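Long-range contact in bacteriocin (Brevibacillus sp. SKDU10, PDB 6LWZ), which is a defensin-like antimicrobial peptide that probably kills or inhibits competing bacteria: residues A[20-31]-A[42-53]. Sequence-based numbering, arbitrary orientation.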
ATOM      1  N   CYS A  20      12.631  -3.053  -4.954  1.00 36.29           N
ATOM      2  CA  CYS A  20      12.467  -3.334  -6.376  1.00 33.70           C
ATOM      3  C   CYS A  20      11.393  -4.369  -6.645  1.00 31.31           C
ATOM      4  O   CYS A  20      11.456  -5.479  -6.124  1.00 29.25           O
ATOM      5  CB  CYS A  20      13.780  -3.820  -6.971  1.00 35.19           C
ATOM      6  SG  CYS A  20      13.936  -3.413  -8.714  1.00 35.23           S
ATOM      7  N   HIS A  21      10.414  -4.014  -7.468  1.00 28.25           N
ATOM      8  CA  HIS A  21       9.390  -4.977  -7.848  1.00 29.36           C
ATOM      9  C   HIS A  21      10.014  -6.004  -8.792  1.00 29.75           C
ATOM     10  O   HIS A  21      10.750  -5.645  -9.713  1.00 30.59           O
ATOM     11  CB  HIS A  21       8.201  -4.292  -8.511  1.00 28.94           C
ATOM     12  CG  HIS A  21       6.930  -5.075  -8.415  1.00 28.61           C
ATOM     13  ND1 HIS A  21       6.565  -6.022  -9.346  1.00 28.69           N
ATOM     14  CD2 HIS A  21       5.933  -5.048  -7.499  1.00 29.87           C
ATOM     15  CE1 HIS A  21       5.397  -6.540  -9.014  1.00 30.36           C
ATOM     16  NE2 HIS A  21       4.991  -5.968  -7.897  1.00 31.34           N
ATOM     17  N   GLY A  22       9.730  -7.279  -8.549  1.00 28.87           N
ATOM     18  CA  GLY A  22      10.299  -8.361  -9.347  1.00 29.73           C
ATOM     19  C   GLY A  22       9.742  -8.457 -10.757  1.00 30.53           C
ATOM     20  O   GLY A  22      10.441  -8.889 -11.665  1.00 32.24           O
ATOM     21  N   VAL A  23       8.474  -8.083 -10.918  1.00 30.58           N
ATOM     22  CA  VAL A  23       7.784  -8.071 -12.216  1.00 30.79           C
ATOM     23  C   VAL A  23       7.914  -6.729 -12.943  1.00 31.97           C
ATOM     24  O   VAL A  23       8.415  -6.662 -14.061  1.00 31.35           O
ATOM     25  CB  VAL A  23       6.278  -8.361 -12.034  1.00 30.31           C
ATOM     26  CG1 VAL A  23       5.529  -8.222 -13.352  1.00 33.07           C
ATOM     27  CG2 VAL A  23       6.071  -9.736 -11.426  1.00 26.78           C
ATOM     28  N   GLU A  24       7.430  -5.668 -12.304  1.00 31.75           N
ATOM     29  CA  GLU A  24       7.415  -4.324 -12.890  1.00 29.47           C
ATOM     30  C   GLU A  24       8.788  -3.634 -12.859  1.00 27.90           C
ATOM     31  O   GLU A  24       8.994  -2.654 -13.569  1.00 25.89           O
ATOM     32  CB  GLU A  24       6.375  -3.458 -12.177  1.00 31.06           C
ATOM     33  CG  GLU A  24       4.950  -3.970 -12.322  1.00 33.26           C
ATOM     34  CD  GLU A  24       4.317  -3.611 -13.657  1.00 34.11           C
ATOM     35  OE1 GLU A  24       3.604  -4.456 -14.228  1.00 37.69           O
ATOM     36  OE2 GLU A  24       4.521  -2.484 -14.138  1.00 35.24           O
ATOM     37  N   LYS A  25       9.715  -4.142 -12.044  1.00 30.20           N
ATOM     38  CA  LYS A  25      11.088  -3.607 -11.981  1.00 32.33           C
ATOM     39  C   LYS A  25      11.099  -2.085 -11.791  1.00 30.52           C
ATOM     40  O   LYS A  25      11.777  -1.340 -12.507  1.00 26.86           O
ATOM     41  CB  LYS A  25      11.889  -4.041 -13.210  1.00 35.51           C
ATOM     42  CG  LYS A  25      11.869  -5.550 -13.410  1.00 39.01           C
ATOM     43  CD  LYS A  25      13.103  -6.059 -14.143  1.00 42.33           C
ATOM     44  CE  LYS A  25      13.113  -5.644 -15.608  1.00 42.53           C
ATOM     45  NZ  LYS A  25      13.760  -6.680 -16.469  1.00 41.53           N
ATOM     46  N   LYS A  26      10.303  -1.658 -10.814  1.00 30.24           N
ATOM     47  CA  LYS A  26      10.224  -0.278 -10.359  1.00 29.07           C
ATOM     48  C   LYS A  26      10.183  -0.354  -8.848  1.00 25.28           C
ATOM     49  O   LYS A  26       9.673  -1.327  -8.273  1.00 22.73           O
ATOM     50  CB  LYS A  26       8.946   0.411 -10.853  1.00 29.78           C
ATOM     51  CG  LYS A  26       8.991   0.931 -12.284  1.00 30.76           C
ATOM     52  CD  LYS A  26       7.677   1.594 -12.696  1.00 30.13           C
ATOM     53  CE  LYS A  26       6.578   0.573 -12.939  1.00 31.41           C
ATOM     54  NZ  LYS A  26       5.288   1.213 -13.299  1.00 34.61           N
ATOM     55  N   TYR A  27      10.712   0.669  -8.197  1.00 23.46           N
ATOM     56  CA  TYR A  27      10.537   0.797  -6.761  1.00 23.66           C
ATOM     57  C   TYR A  27       9.050   0.857  -6.466  1.00 23.53           C
ATOM     58  O   TYR A  27       8.286   1.415  -7.254  1.00 24.41           O
ATOM     59  CB  TYR A  27      11.235   2.051  -6.251  1.00 22.94           C
ATOM     60  CG  TYR A  27      12.734   1.938  -6.300  1.00 25.66           C
ATOM     61  CD1 TYR A  27      13.388   0.953  -5.574  1.00 25.38           C
ATOM     62  CD2 TYR A  27      13.503   2.806  -7.072  1.00 27.11           C
ATOM     63  CE1 TYR A  27      14.764   0.829  -5.608  1.00 27.19           C
ATOM     64  CE2 TYR A  27      14.888   2.688  -7.116  1.00 28.20           C
ATOM     65  CZ  TYR A  27      15.514   1.697  -6.379  1.00 28.99           C
ATOM     66  OH  TYR A  27      16.890   1.555  -6.400  1.00 32.05           O
ATOM     67  N   TYR A  28       8.626   0.256  -5.361  1.00 22.92           N
ATOM     68  CA  TYR A  28       7.216   0.300  -4.985  1.00 19.39           C
ATOM     69  C   TYR A  28       7.003   0.305  -3.471  1.00 22.69           C
ATOM     70  O   TYR A  28       7.870  -0.111  -2.693  1.00 22.79           O
ATOM     71  CB  TYR A  28       6.430  -0.855  -5.642  1.00  9.79           C
ATOM     72  CG  TYR A  28       6.674  -2.205  -5.008  1.00 17.21           C
ATOM     73  CD1 TYR A  28       7.885  -2.859  -5.181  1.00 20.73           C
ATOM     74  CD2 TYR A  28       5.701  -2.824  -4.228  1.00 22.11           C
ATOM     75  CE1 TYR A  28       8.125  -4.091  -4.607  1.00 24.44           C
ATOM     76  CE2 TYR A  28       5.930  -4.064  -3.648  1.00 23.96           C
ATOM     77  CZ  TYR A  28       7.146  -4.689  -3.844  1.00 24.86           C
ATOM     78  OH  TYR A  28       7.406  -5.905  -3.266  1.00 26.02           O
ATOM     79  N   LYS A  29       5.836   0.805  -3.076  1.00 27.33           N
ATOM     80  CA  LYS A  29       5.404   0.817  -1.684  1.00 30.81           C
ATOM     81  C   LYS A  29       4.050   0.149  -1.602  1.00 29.03           C
ATOM     82  O   LYS A  29       3.176   0.430  -2.420  1.00 27.85           O
ATOM     83  CB  LYS A  29       5.285   2.249  -1.161  1.00 33.43           C
ATOM     84  CG  LYS A  29       6.561   3.060  -1.286  1.00 37.11           C
ATOM     85  CD  LYS A  29       6.357   4.497  -0.839  1.00 39.86           C
ATOM     86  CE  LYS A  29       7.532   5.363  -1.251  1.00 41.19           C
ATOM     87  NZ  LYS A  29       7.419   6.734  -0.700  1.00 41.79           N
ATOM     88  N   GLN A  30       3.885  -0.744  -0.634  1.00 31.16           N
ATOM     89  CA  GLN A  30       2.580  -1.312  -0.342  1.00 33.32           C
ATOM     90  C   GLN A  30       1.875  -0.384   0.633  1.00 29.04           C
ATOM     91  O   GLN A  30       2.441  -0.034   1.663  1.00 28.72           O
ATOM     92  CB  GLN A  30       2.707  -2.710   0.265  1.00 38.92           C
ATOM     93  CG  GLN A  30       3.263  -3.764  -0.682  1.00 42.61           C
ATOM     94  CD  GLN A  30       2.284  -4.169  -1.767  1.00 45.37           C
ATOM     95  OE1 GLN A  30       1.831  -3.339  -2.560  1.00 46.94           O
ATOM     96  NE2 GLN A  30       1.966  -5.460  -1.818  1.00 45.26           N
ATOM     97  N   VAL A  31       0.649   0.007   0.293  1.00 25.67           N
ATOM     98  CA  VAL A  31      -0.136   0.935   1.093  1.00 24.55           C
ATOM     99  C   VAL A  31      -1.280   0.185   1.762  1.00 24.06           C
ATOM    100  O   VAL A  31      -2.048  -0.520   1.103  1.00 23.88           O
ATOM    101  CB  VAL A  31      -0.708   2.085   0.230  1.00 24.30           C
ATOM    102  CG1 VAL A  31      -1.498   3.080   1.079  1.00 23.86           C
ATOM    103  CG2 VAL A  31       0.406   2.804  -0.503  1.00 25.72           C
ATOM    104  N   TYR A  42      -4.935  -4.172   3.154  1.00 33.75           N
ATOM    105  CA  TYR A  42      -4.161  -3.771   1.965  1.00 29.50           C
ATOM    106  C   TYR A  42      -5.003  -2.822   1.118  1.00 24.89           C
ATOM    107  O   TYR A  42      -6.121  -3.134   0.796  1.00 23.46           O
ATOM    108  CB  TYR A  42      -3.860  -4.999   1.122  1.00 29.21           C
ATOM    109  CG  TYR A  42      -3.232  -4.648  -0.188  1.00 29.09           C
ATOM    110  CD1 TYR A  42      -1.932  -4.204  -0.231  1.00 28.89           C
ATOM    111  CD2 TYR A  42      -3.935  -4.741  -1.364  1.00 28.57           C
ATOM    112  CE1 TYR A  42      -1.329  -3.865  -1.419  1.00 29.60           C
ATOM    113  CE2 TYR A  42      -3.351  -4.414  -2.565  1.00 28.81           C
ATOM    114  CZ  TYR A  42      -2.049  -3.972  -2.586  1.00 30.27           C
ATOM    115  OH  TYR A  42      -1.453  -3.638  -3.745  1.00 34.24           O
ATOM    116  N   CYS A  43      -4.415  -1.690   0.774  1.00 23.04           N
ATOM    117  CA  CYS A  43      -5.121  -0.682  -0.033  1.00 23.34           C
ATOM    118  C   CYS A  43      -4.653  -0.746  -1.480  1.00 20.94           C
ATOM    119  O   CYS A  43      -5.464  -1.067  -2.315  1.00 25.03           O
ATOM    120  CB  CYS A  43      -4.871   0.728   0.493  1.00 25.90           C
ATOM    121  SG  CYS A  43      -5.977   1.992  -0.174  1.00 33.27           S
ATOM    122  N   ARG A  44      -3.383  -0.468  -1.723  1.00 15.41           N
ATOM    123  CA  ARG A  44      -2.876  -0.339  -3.081  1.00  6.81           C
ATOM    124  C   ARG A  44      -1.354  -0.298  -3.119  1.00 13.14           C
ATOM    125  O   ARG A  44      -0.698  -0.204  -2.087  1.00 18.12           O
ATOM    126  CB  ARG A  44      -3.463   0.924  -3.742  1.00  8.80           C
ATOM    127  CG  ARG A  44      -3.333   2.191  -2.904  1.00 17.99           C
ATOM    128  CD  ARG A  44      -3.738   3.446  -3.656  1.00 28.27           C
ATOM    129  NE  ARG A  44      -2.594   4.076  -4.321  1.00 35.58           N
ATOM    130  CZ  ARG A  44      -2.426   4.195  -5.639  1.00 46.00           C
ATOM    131  NH1 ARG A  44      -3.331   3.736  -6.506  1.00 54.16           N
ATOM    132  NH2 ARG A  44      -1.331   4.796  -6.096  1.00 49.85           N
ATOM    133  N   THR A  45      -0.808  -0.394  -4.324  1.00 20.74           N
ATOM    134  CA  THR A  45       0.626  -0.292  -4.561  1.00 25.78           C
ATOM    135  C   THR A  45       0.918   1.077  -5.155  1.00 28.25           C
ATOM    136  O   THR A  45       0.212   1.517  -6.064  1.00 31.15           O
ATOM    137  CB  THR A  45       1.098  -1.377  -5.555  1.00 30.08           C
ATOM    138  OG1 THR A  45       1.008  -2.671  -4.940  1.00 30.53           O
ATOM    139  CG2 THR A  45       2.546  -1.124  -6.016  1.00 31.90           C
ATOM    140  N   GLU A  46       1.965   1.727  -4.651  1.00 30.57           N
ATOM    141  CA  GLU A  46       2.417   3.034  -5.135  1.00 35.27           C
ATOM    142  C   GLU A  46       3.745   2.856  -5.867  1.00 37.89           C
ATOM    143  O   GLU A  46       4.686   2.310  -5.301  1.00 43.85           O
ATOM    144  CB  GLU A  46       2.594   3.985  -3.945  1.00 37.15           C
ATOM    145  CG  GLU A  46       3.217   5.336  -4.267  1.00 39.33           C
ATOM    146  CD  GLU A  46       2.349   6.210  -5.154  1.00 44.21           C
ATOM    147  OE1 GLU A  46       1.132   5.937  -5.288  1.00 48.85           O
ATOM    148  OE2 GLU A  46       2.886   7.191  -5.716  1.00 40.13           O
ATOM    149  N   TRP A  47       3.832   3.318  -7.111  1.00 38.88           N
ATOM    150  CA  TRP A  47       5.019   3.075  -7.933  1.00 39.20           C
ATOM    151  C   TRP A  47       6.047   4.187  -7.819  1.00 36.26           C
ATOM    152  O   TRP A  47       5.702   5.361  -7.747  1.00 33.11           O
ATOM    153  CB  TRP A  47       4.642   2.897  -9.400  1.00 42.77           C
ATOM    154  CG  TRP A  47       3.795   1.701  -9.667  1.00 43.69           C
ATOM    155  CD1 TRP A  47       2.521   1.695 -10.147  1.00 44.72           C
ATOM    156  CD2 TRP A  47       4.158   0.328  -9.468  1.00 44.85           C
ATOM    157  NE1 TRP A  47       2.064   0.406 -10.256  1.00 44.99           N
ATOM    158  CE2 TRP A  47       3.050  -0.453  -9.849  1.00 45.55           C
ATOM    159  CE3 TRP A  47       5.313  -0.314  -9.005  1.00 46.41           C
ATOM    160  CZ2 TRP A  47       3.057  -1.850  -9.780  1.00 48.59           C
ATOM    161  CZ3 TRP A  47       5.321  -1.704  -8.934  1.00 49.29           C
ATOM    162  CH2 TRP A  47       4.198  -2.455  -9.317  1.00 49.60           C
ATOM    163  N   GLY A  48       7.315   3.794  -7.819  1.00 36.81           N
ATOM    164  CA  GLY A  48       8.435   4.724  -7.787  1.00 37.17           C
ATOM    165  C   GLY A  48       9.202   4.711  -9.096  1.00 36.38           C
ATOM    166  O   GLY A  48       8.649   4.402 -10.159  1.00 33.70           O
ATOM    167  N   GLY A  49      10.488   5.027  -9.016  1.00 36.06           N
ATOM    168  CA  GLY A  49      11.323   5.141 -10.208  1.00 35.45           C
ATOM    169  C   GLY A  49      11.667   3.803 -10.831  1.00 35.19           C
ATOM    170  O   GLY A  49      11.269   2.748 -10.316  1.00 34.80           O
ATOM    171  N   PRO A  50      12.406   3.834 -11.953  1.00 33.41           N
ATOM    172  CA  PRO A  50      12.879   2.592 -12.530  1.00 34.57           C
ATOM    173  C   PRO A  50      13.930   1.950 -11.638  1.00 37.88           C
ATOM    174  O   PRO A  50      14.501   2.594 -10.749  1.00 37.81           O
ATOM    175  CB  PRO A  50      13.462   3.010 -13.877  1.00 32.16           C
ATOM    176  CG  PRO A  50      13.802   4.436 -13.727  1.00 33.88           C
ATOM    177  CD  PRO A  50      12.882   5.010 -12.694  1.00 32.76           C
ATOM    178  N   CYS A  51      14.182   0.679 -11.895  1.00 38.74           N
ATOM    179  CA  CYS A  51      14.790  -0.162 -10.903  1.00 39.60           C
ATOM    180  C   CYS A  51      15.825  -1.129 -11.429  1.00 43.51           C
ATOM    181  O   CYS A  51      15.715  -1.633 -12.547  1.00 44.63           O
ATOM    182  CB  CYS A  51      13.685  -0.962 -10.271  1.00 42.68           C
ATOM    183  SG  CYS A  51      14.006  -1.404  -8.591  1.00 43.92           S
ATOM    184  N   GLN A  52      16.789  -1.422 -10.563  1.00 46.38           N
ATOM    185  CA  GLN A  52      17.937  -2.232 -10.903  1.00 53.25           C
ATOM    186  C   GLN A  52      17.614  -3.705 -10.698  1.00 51.11           C
ATOM    187  O   GLN A  52      17.582  -4.471 -11.660  1.00 54.00           O
ATOM    188  CB  GLN A  52      19.147  -1.824 -10.054  1.00 61.87           C
ATOM    189  CG  GLN A  52      19.641  -0.400 -10.302  1.00 64.72           C
ATOM    190  CD  GLN A  52      18.879   0.660  -9.521  1.00 68.69           C
ATOM    191  OE1 GLN A  52      18.539   0.466  -8.351  1.00 71.70           O
ATOM    192  NE2 GLN A  52      18.621   1.796 -10.163  1.00 65.97           N
ATOM    193  N   LEU A  53      17.355  -4.087  -9.450  1.00 46.43           N
ATOM    194  CA  LEU A  53      17.147  -5.489  -9.083  1.00 48.55           C
ATOM    195  C   LEU A  53      18.476  -6.240  -9.186  1.00 50.81           C
ATOM    196  O   LEU A  53      18.527  -7.468  -9.103  1.00 41.53           O
ATOM    197  CB  LEU A  53      16.077  -6.152  -9.974  1.00 52.41           C
ATOM    198  CG  LEU A  53      15.359  -7.399  -9.435  1.00 44.80           C
ATOM    199  CD1 LEU A  53      14.249  -7.032  -8.465  1.00 39.66           C
ATOM    200  CD2 LEU A  53      14.788  -8.231 -10.571  1.00 45.56           C
TER
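Strands 26-31 and 42-48 run antiparallel, axes 4.4 Å apart at closest, with Lys-29 and Glu-46 exchanging two backbone hydrogen bonds. The pairing is irregular at both ends: the register slips by one between Lys-26 and Tyr-28, a beta bulge, and Val-31 O accepts from both Cys-43 N and Arg-44 N, a classic bulge. On the face carrying Tyr-28 and Gln-30, the Trp-47 indole lies between Lys-26 NZ on one side and Thr-45 CG2 on the other. The Lys-26 chain turns at chi3 (-74°), which brings NZ over the ring, 4.1 Å from the centroid of the Trp-47 five-membered ring and 15° off its normal, a cation-pi contact. The indole edge meets the face of His-21 in a T-shaped stack, planes 73° apart, and Tyr-28 CB packs 3.6 Å from Trp-47 CZ3. Val-23 N and Glu-24 N both donate to His-21 ND1 from out of the ring plane and probably limit its rotation. This hairpin supplies the central strand, 26-35, and the outer strand 40-48 of the three-stranded antiparallel sheet of the defensin-like fold, with 10-20 on the other edge. Beyond the corner at Gly-49, the disulfide Cys-20–Cys-51 ties the C-terminal tail back, and Cys-51 SG sits over the Tyr-27 ring, 3.9 Å from its centroid. Farther along, Thr-45 OG1 donates to Gln-30 OE1 (2.6 Å) and accepts from Tyr-42 OH (2.9 Å), a chain of two hydrogen bonds.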